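Local coordinates for protein Afp (Microbacterium arborescens, PDB 2YJK) that probably binds ferric iron and takes part in iron uptake as a twelve-subunit Dps shell built on the ferritin fold, at residues Ser114-Ala119 with Lys150-Leu155; Ala20-Leu25 with Leu79-Asp84. All coordinates share one frame; numbering follows the deposited sequence.

Contact 1 of 2, residues Ser114-Ala119 with Lys150-Leu155; sequences SDIDAA and KDRWFL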
loop_
_atom_site.group_PDB
_atom_site.type_symbol
_atom_site.label_atom_id
_atom_site.label_comp_id
_atom_site.label_asym_id
_atom_site.label_seq_id
_atom_site.Cartn_x
_atom_site.Cartn_y
_atom_site.Cartn_z
ATOM N N SER C 114 -6.136 -3.716 -36.856
ATOM C CA SER C 114 -5.286 -3.942 -38.019
ATOM C C SER C 114 -3.787 -4.005 -37.646
ATOM O O SER C 114 -3.101 -4.983 -38.053
ATOM C CB SER C 114 -5.572 -2.879 -39.073
ATOM O OG SER C 114 -4.652 -2.974 -40.127
ATOM N N ASP C 115 -3.275 -3.012 -36.879
ATOM C CA ASP C 115 -1.864 -3.014 -36.420
ATOM C C ASP C 115 -1.633 -4.276 -35.486
ATOM O O ASP C 115 -0.649 -5.019 -35.632
ATOM C CB ASP C 115 -1.463 -1.685 -35.676
ATOM C CG ASP C 115 -1.628 -0.313 -36.572
ATOM O OD1 ASP C 115 -2.235 -0.274 -37.738
ATOM O OD2 ASP C 115 -1.148 0.781 -36.033
ATOM N N ILE C 116 -2.539 -4.580 -34.562
ATOM C CA ILE C 116 -2.379 -5.843 -33.802
ATOM C C ILE C 116 -2.297 -7.148 -34.691
ATOM O O ILE C 116 -1.517 -8.066 -34.428
ATOM C CB ILE C 116 -3.452 -5.942 -32.745
ATOM C CG1 ILE C 116 -3.124 -4.981 -31.604
ATOM C CG2 ILE C 116 -3.577 -7.349 -32.233
ATOM C CD1 ILE C 116 -4.306 -4.750 -30.636
ATOM N N ASP C 117 -3.081 -7.203 -35.758
ATOM C CA ASP C 117 -3.142 -8.366 -36.616
ATOM C C ASP C 117 -1.792 -8.547 -37.278
ATOM O O ASP C 117 -1.357 -9.672 -37.429
ATOM C CB ASP C 117 -4.233 -8.248 -37.712
ATOM C CG ASP C 117 -5.673 -8.554 -37.197
ATOM O OD1 ASP C 117 -5.888 -9.044 -36.048
ATOM O OD2 ASP C 117 -6.623 -8.284 -37.990
ATOM N N ALA C 118 -1.144 -7.445 -37.666
ATOM C CA ALA C 118 0.234 -7.483 -38.253
ATOM C C ALA C 118 1.259 -8.032 -37.209
ATOM O O ALA C 118 2.125 -8.847 -37.568
ATOM C CB ALA C 118 0.691 -6.073 -38.739
ATOM N N ALA C 119 1.136 -7.606 -35.938
ATOM C CA ALA C 119 2.025 -8.120 -34.885
ATOM C C ALA C 119 1.797 -9.615 -34.665
ATOM O O ALA C 119 2.783 -10.384 -34.530
ATOM C CB ALA C 119 1.861 -7.359 -33.599
ATOM N N LYS C 150 -5.597 -11.326 -26.137
ATOM C CA LYS C 150 -6.643 -10.865 -25.259
ATOM C C LYS C 150 -7.033 -9.368 -25.505
ATOM O O LYS C 150 -8.216 -9.024 -25.531
ATOM C CB LYS C 150 -6.214 -11.160 -23.815
ATOM C CG LYS C 150 -7.201 -10.673 -22.779
ATOM C CD LYS C 150 -6.654 -10.922 -21.353
ATOM C CE LYS C 150 -7.793 -10.736 -20.366
ATOM N NZ LYS C 150 -7.316 -10.613 -18.951
ATOM N N ASP C 151 -6.031 -8.493 -25.656
ATOM C CA ASP C 151 -6.217 -7.084 -26.017
ATOM C C ASP C 151 -7.000 -6.955 -27.322
ATOM O O ASP C 151 -7.898 -6.124 -27.425
ATOM C CB ASP C 151 -4.872 -6.375 -26.150
ATOM C CG ASP C 151 -4.180 -6.151 -24.743
ATOM O OD1 ASP C 151 -4.898 -6.180 -23.682
ATOM O OD2 ASP C 151 -2.921 -5.955 -24.720
ATOM N N ARG C 152 -6.707 -7.805 -28.286
ATOM C CA ARG C 152 -7.479 -7.850 -29.526
ATOM C C ARG C 152 -8.975 -8.181 -29.267
ATOM O O ARG C 152 -9.850 -7.529 -29.837
ATOM C CB ARG C 152 -6.872 -8.864 -30.485
ATOM C CG ARG C 152 -7.435 -8.851 -31.923
ATOM C CD ARG C 152 -6.965 -10.059 -32.733
ATOM N NE ARG C 152 -7.562 -10.038 -34.076
ATOM C CZ ARG C 152 -8.586 -10.789 -34.498
ATOM N NH1 ARG C 152 -9.129 -11.699 -33.722
ATOM N NH2 ARG C 152 -9.056 -10.640 -35.734
ATOM N N TRP C 153 -9.260 -9.160 -28.408
ATOM C CA TRP C 153 -10.619 -9.493 -28.098
ATOM C C TRP C 153 -11.337 -8.276 -27.467
ATOM O O TRP C 153 -12.438 -7.926 -27.902
ATOM C CB TRP C 153 -10.658 -10.734 -27.196
ATOM C CG TRP C 153 -11.922 -10.889 -26.351
ATOM C CD1 TRP C 153 -13.206 -10.765 -26.775
ATOM C CD2 TRP C 153 -11.989 -11.212 -24.930
ATOM N NE1 TRP C 153 -14.083 -10.952 -25.709
ATOM C CE2 TRP C 153 -13.368 -11.246 -24.576
ATOM C CE3 TRP C 153 -11.010 -11.460 -23.924
ATOM C CZ2 TRP C 153 -13.819 -11.526 -23.247
ATOM C CZ3 TRP C 153 -11.453 -11.759 -22.597
ATOM C CH2 TRP C 153 -12.848 -11.789 -22.280
ATOM N N PHE C 154 -10.712 -7.648 -26.460
ATOM C CA PHE C 154 -11.300 -6.493 -25.807
ATOM C C PHE C 154 -11.641 -5.384 -26.789
ATOM O O PHE C 154 -12.683 -4.781 -26.663
ATOM C CB PHE C 154 -10.401 -5.951 -24.732
ATOM C CG PHE C 154 -10.407 -6.755 -23.474
ATOM C CD1 PHE C 154 -11.030 -7.989 -23.398
ATOM C CD2 PHE C 154 -9.716 -6.304 -22.363
ATOM C CE1 PHE C 154 -11.017 -8.728 -22.208
ATOM C CE2 PHE C 154 -9.711 -7.053 -21.181
ATOM C CZ PHE C 154 -10.373 -8.263 -21.122
ATOM N N LEU C 155 -10.791 -5.187 -27.798
ATOM C CA LEU C 155 -11.035 -4.202 -28.832
ATOM C C LEU C 155 -12.153 -4.672 -29.742
ATOM O O LEU C 155 -13.151 -3.967 -29.914
ATOM C CB LEU C 155 -9.726 -3.877 -29.583
ATOM C CG LEU C 155 -8.748 -3.032 -28.739
ATOM C CD1 LEU C 155 -7.324 -3.225 -29.153
ATOM C CD2 LEU C 155 -9.065 -1.525 -28.750
#
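D117 OD1 lies at the edge of the R152 guanidinium, tilted somewhat out of its plane. The two flat groups are turned 37° from each other. Two other flat groups lie on the same helix as R152. CE1 of F154 sits above one face of the W153 indole, toward its rim, while CG of K150 lies over the rim of one F154 face. Neither ring touches residues 114-119; both meet a second subunit, where W153 packs against F51 and H55 of that chain.

The helices run antiparallel within the four-helix bundle of the ferritin fold, with axes 10.5 Å apart. R152 NE donates to D117 OD1 at 2.8 Å, with an N-H...O angle of 149°, in a salt bridge. NE meets OD1 nearly along the line of its CG-OD1 bond, from the far end. R152 NH2 is farther from the same OD1, at 3.6 Å, so a single N-H carries the bond. CG of R152 is anti to its backbone N (chi1 -170°), and the extended chain carries NE across to D117. On the way, R152 CB passes I116 CG2 at 4.0 Å. I116 sends its other branch to L155, with CD1 to CD1 at 3.7 Å. L155 also packs on L57 and V61 of helix 51-78.

Swapping R152 for an alanine would probably leave D117 without its charged mate across this contact and uncover part of the I116 CG2 methyl.

The chemistry is split: aliphatic carbons fill the buried side, and one charged bond joins the helices at the partly exposed margin.

Contact 2 of 2, residues Ala20-Leu25 with Leu79-Asp84; sequences AAAQFL and LGLPID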
loop_
_atom_site.group_PDB
_atom_site.type_symbol
_atom_site.label_atom_id
_atom_site.label_comp_id
_atom_site.label_asym_id
_atom_site.label_seq_id
_atom_site.Cartn_x
_atom_site.Cartn_y
_atom_site.Cartn_z
ATOM N N ALA C 20 18.883 -16.609 -34.293
ATOM C CA ALA C 20 17.432 -16.875 -34.402
ATOM C C ALA C 20 16.539 -15.987 -33.486
ATOM O O ALA C 20 15.467 -15.483 -33.887
ATOM C CB ALA C 20 17.167 -18.371 -34.161
ATOM N N ALA C 21 16.984 -15.740 -32.273
ATOM C CA ALA C 21 16.222 -14.843 -31.455
ATOM C C ALA C 21 16.151 -13.527 -32.155
ATOM O O ALA C 21 15.064 -12.972 -32.235
ATOM C CB ALA C 21 16.828 -14.672 -30.048
ATOM N N ALA C 22 17.285 -12.999 -32.619
ATOM C CA ALA C 22 17.267 -11.661 -33.189
ATOM C C ALA C 22 16.369 -11.655 -34.411
ATOM O O ALA C 22 15.605 -10.716 -34.659
ATOM C CB ALA C 22 18.663 -11.213 -33.602
ATOM N N GLN C 23 16.478 -12.712 -35.189
ATOM C CA GLN C 23 15.719 -12.798 -36.389
ATOM C C GLN C 23 14.223 -12.802 -36.129
ATOM O O GLN C 23 13.500 -12.136 -36.845
ATOM C CB GLN C 23 16.153 -14.031 -37.171
ATOM C CG GLN C 23 15.248 -14.351 -38.342
ATOM C CD GLN C 23 15.675 -15.592 -39.055
ATOM O OE1 GLN C 23 15.101 -15.938 -40.102
ATOM N NE2 GLN C 23 16.697 -16.288 -38.509
ATOM N N PHE C 24 13.739 -13.557 -35.156
ATOM C CA PHE C 24 12.278 -13.690 -34.968
ATOM C C PHE C 24 11.680 -12.692 -33.986
ATOM O O PHE C 24 10.508 -12.293 -34.101
ATOM C CB PHE C 24 11.955 -15.094 -34.547
ATOM C CG PHE C 24 12.196 -16.095 -35.617
ATOM C CD1 PHE C 24 11.369 -16.107 -36.765
ATOM C CD2 PHE C 24 13.210 -17.064 -35.479
ATOM C CE1 PHE C 24 11.540 -17.080 -37.768
ATOM C CE2 PHE C 24 13.408 -18.048 -36.512
ATOM C CZ PHE C 24 12.591 -18.035 -37.645
ATOM N N LEU C 25 12.495 -12.258 -33.034
ATOM C CA LEU C 25 11.998 -11.321 -32.030
ATOM C C LEU C 25 12.125 -9.851 -32.436
ATOM O O LEU C 25 11.349 -9.007 -31.982
ATOM C CB LEU C 25 12.684 -11.571 -30.713
ATOM C CG LEU C 25 12.209 -12.888 -30.065
ATOM C CD1 LEU C 25 12.913 -13.029 -28.688
ATOM C CD2 LEU C 25 10.722 -12.992 -29.869
ATOM N N LEU C 79 20.861 -12.459 -24.879
ATOM C CA LEU C 79 21.529 -13.507 -25.691
ATOM C C LEU C 79 22.774 -12.957 -26.331
ATOM O O LEU C 79 23.485 -13.665 -27.070
ATOM C CB LEU C 79 20.591 -14.053 -26.773
ATOM C CG LEU C 79 19.425 -14.885 -26.184
ATOM C CD1 LEU C 79 18.468 -15.323 -27.264
ATOM C CD2 LEU C 79 19.952 -16.114 -25.421
ATOM N N GLY C 80 23.052 -11.691 -26.052
ATOM C CA GLY C 80 24.313 -11.104 -26.465
ATOM C C GLY C 80 24.261 -10.347 -27.791
ATOM O O GLY C 80 25.272 -9.962 -28.235
ATOM N N LEU C 81 23.093 -10.075 -28.378
ATOM C CA LEU C 81 23.008 -9.252 -29.635
ATOM C C LEU C 81 22.374 -7.828 -29.525
ATOM O O LEU C 81 21.520 -7.611 -28.671
ATOM C CB LEU C 81 22.286 -10.025 -30.737
ATOM C CG LEU C 81 22.957 -11.304 -31.296
ATOM C CD1 LEU C 81 21.977 -11.937 -32.236
ATOM C CD2 LEU C 81 24.361 -11.148 -32.034
ATOM N N PRO C 82 22.819 -6.851 -30.371
ATOM C CA PRO C 82 22.243 -5.508 -30.248
ATOM C C PRO C 82 20.855 -5.468 -30.872
ATOM O O PRO C 82 20.437 -6.398 -31.528
ATOM C CB PRO C 82 23.244 -4.611 -30.996
ATOM C CG PRO C 82 23.851 -5.546 -32.075
ATOM C CD PRO C 82 23.910 -6.910 -31.383
ATOM N N ILE C 83 20.096 -4.420 -30.601
ATOM C CA ILE C 83 18.804 -4.295 -31.260
ATOM C C ILE C 83 18.807 -2.876 -31.784
ATOM O O ILE C 83 19.277 -1.962 -31.075
ATOM C CB ILE C 83 17.598 -4.572 -30.238
ATOM C CG1 ILE C 83 16.248 -4.117 -30.805
ATOM C CG2 ILE C 83 17.740 -3.828 -28.934
ATOM C CD1 ILE C 83 15.615 -5.136 -31.685
ATOM N N ASP C 84 18.335 -2.688 -33.018
ATOM C CA ASP C 84 18.144 -1.368 -33.548
ATOM C C ASP C 84 16.655 -0.935 -33.522
ATOM O O ASP C 84 15.925 -1.119 -34.506
ATOM C CB ASP C 84 18.716 -1.257 -34.983
ATOM C CG ASP C 84 18.626 0.165 -35.527
ATOM O OD1 ASP C 84 18.188 1.089 -34.759
ATOM O OD2 ASP C 84 18.977 0.377 -36.708
#
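The carbonyl O of A21, the residue whose methyl meets L79, is held by two backbone N-H groups. L25 N bonds to it at 2.8 Å, and F24 N adds a weak bond at 3.3 Å. Both bonds lie inside helix 15-45, the first helix of the ferritin four-helix bundle. None crosses to residues 79-84, so the two segments meet through carbon alone.

Residues 79-84 begin the connection that follows helix 51-78. A Schellman motif closes that helix, with G80 at positive phi (95°). A beta carbon at G80 would be jammed against the carbonyl O of L79. The turn leaves L79 and L81, on either side of G80 in sequence, both directed at helix 15-45.

Each leucine meets a different alanine. L79 has CG beside its backbone N and anti to its carbonyl carbon (chi1 -69°), and its CD1 reaches CB of A21. That pair is only 3.3 Å apart, tighter than a normal carbon contact, so the exact spacing is best read with caution. Both residues are buried, and both also touch S137 on helix 135-156. L81 has much the same first torsion and is partly exposed, as is its partner A22.

Alanine keeps this face of the helix low, and the leucine ends lie directly on its methyls. Farther along the loop, I83 O accepts a hydrogen bond from N45 ND2 of a neighbouring subunit. D84 O is bonded to H30 NE2 of its own chain.

At the L81 end, the touch is a single pair of methyls, L81 CD1 and A22 CB, 3.7 Å apart.

How the contacts relate
Contacts 1 and 2 lie on opposite sides of the chain's centre, their centres 24 Å apart. They do not touch; their nearest atoms are about 8 Å apart. Along the chain they are in series, contact 2 closing before contact 1 opens. Helix 15-45 connects them: it carries residues 20-25 and, farther on, L35, which packs on I116. Helix 135-156 reaches both. None of the touching residues is a known iron ligand. In contact 1 the side chain of L155 is about 10 Å from that of H43, part of the iron pocket with K40 and D59. In contact 2 the L79 side chain is about 10 Å from that of E74, an iron ligand without iron in this chain.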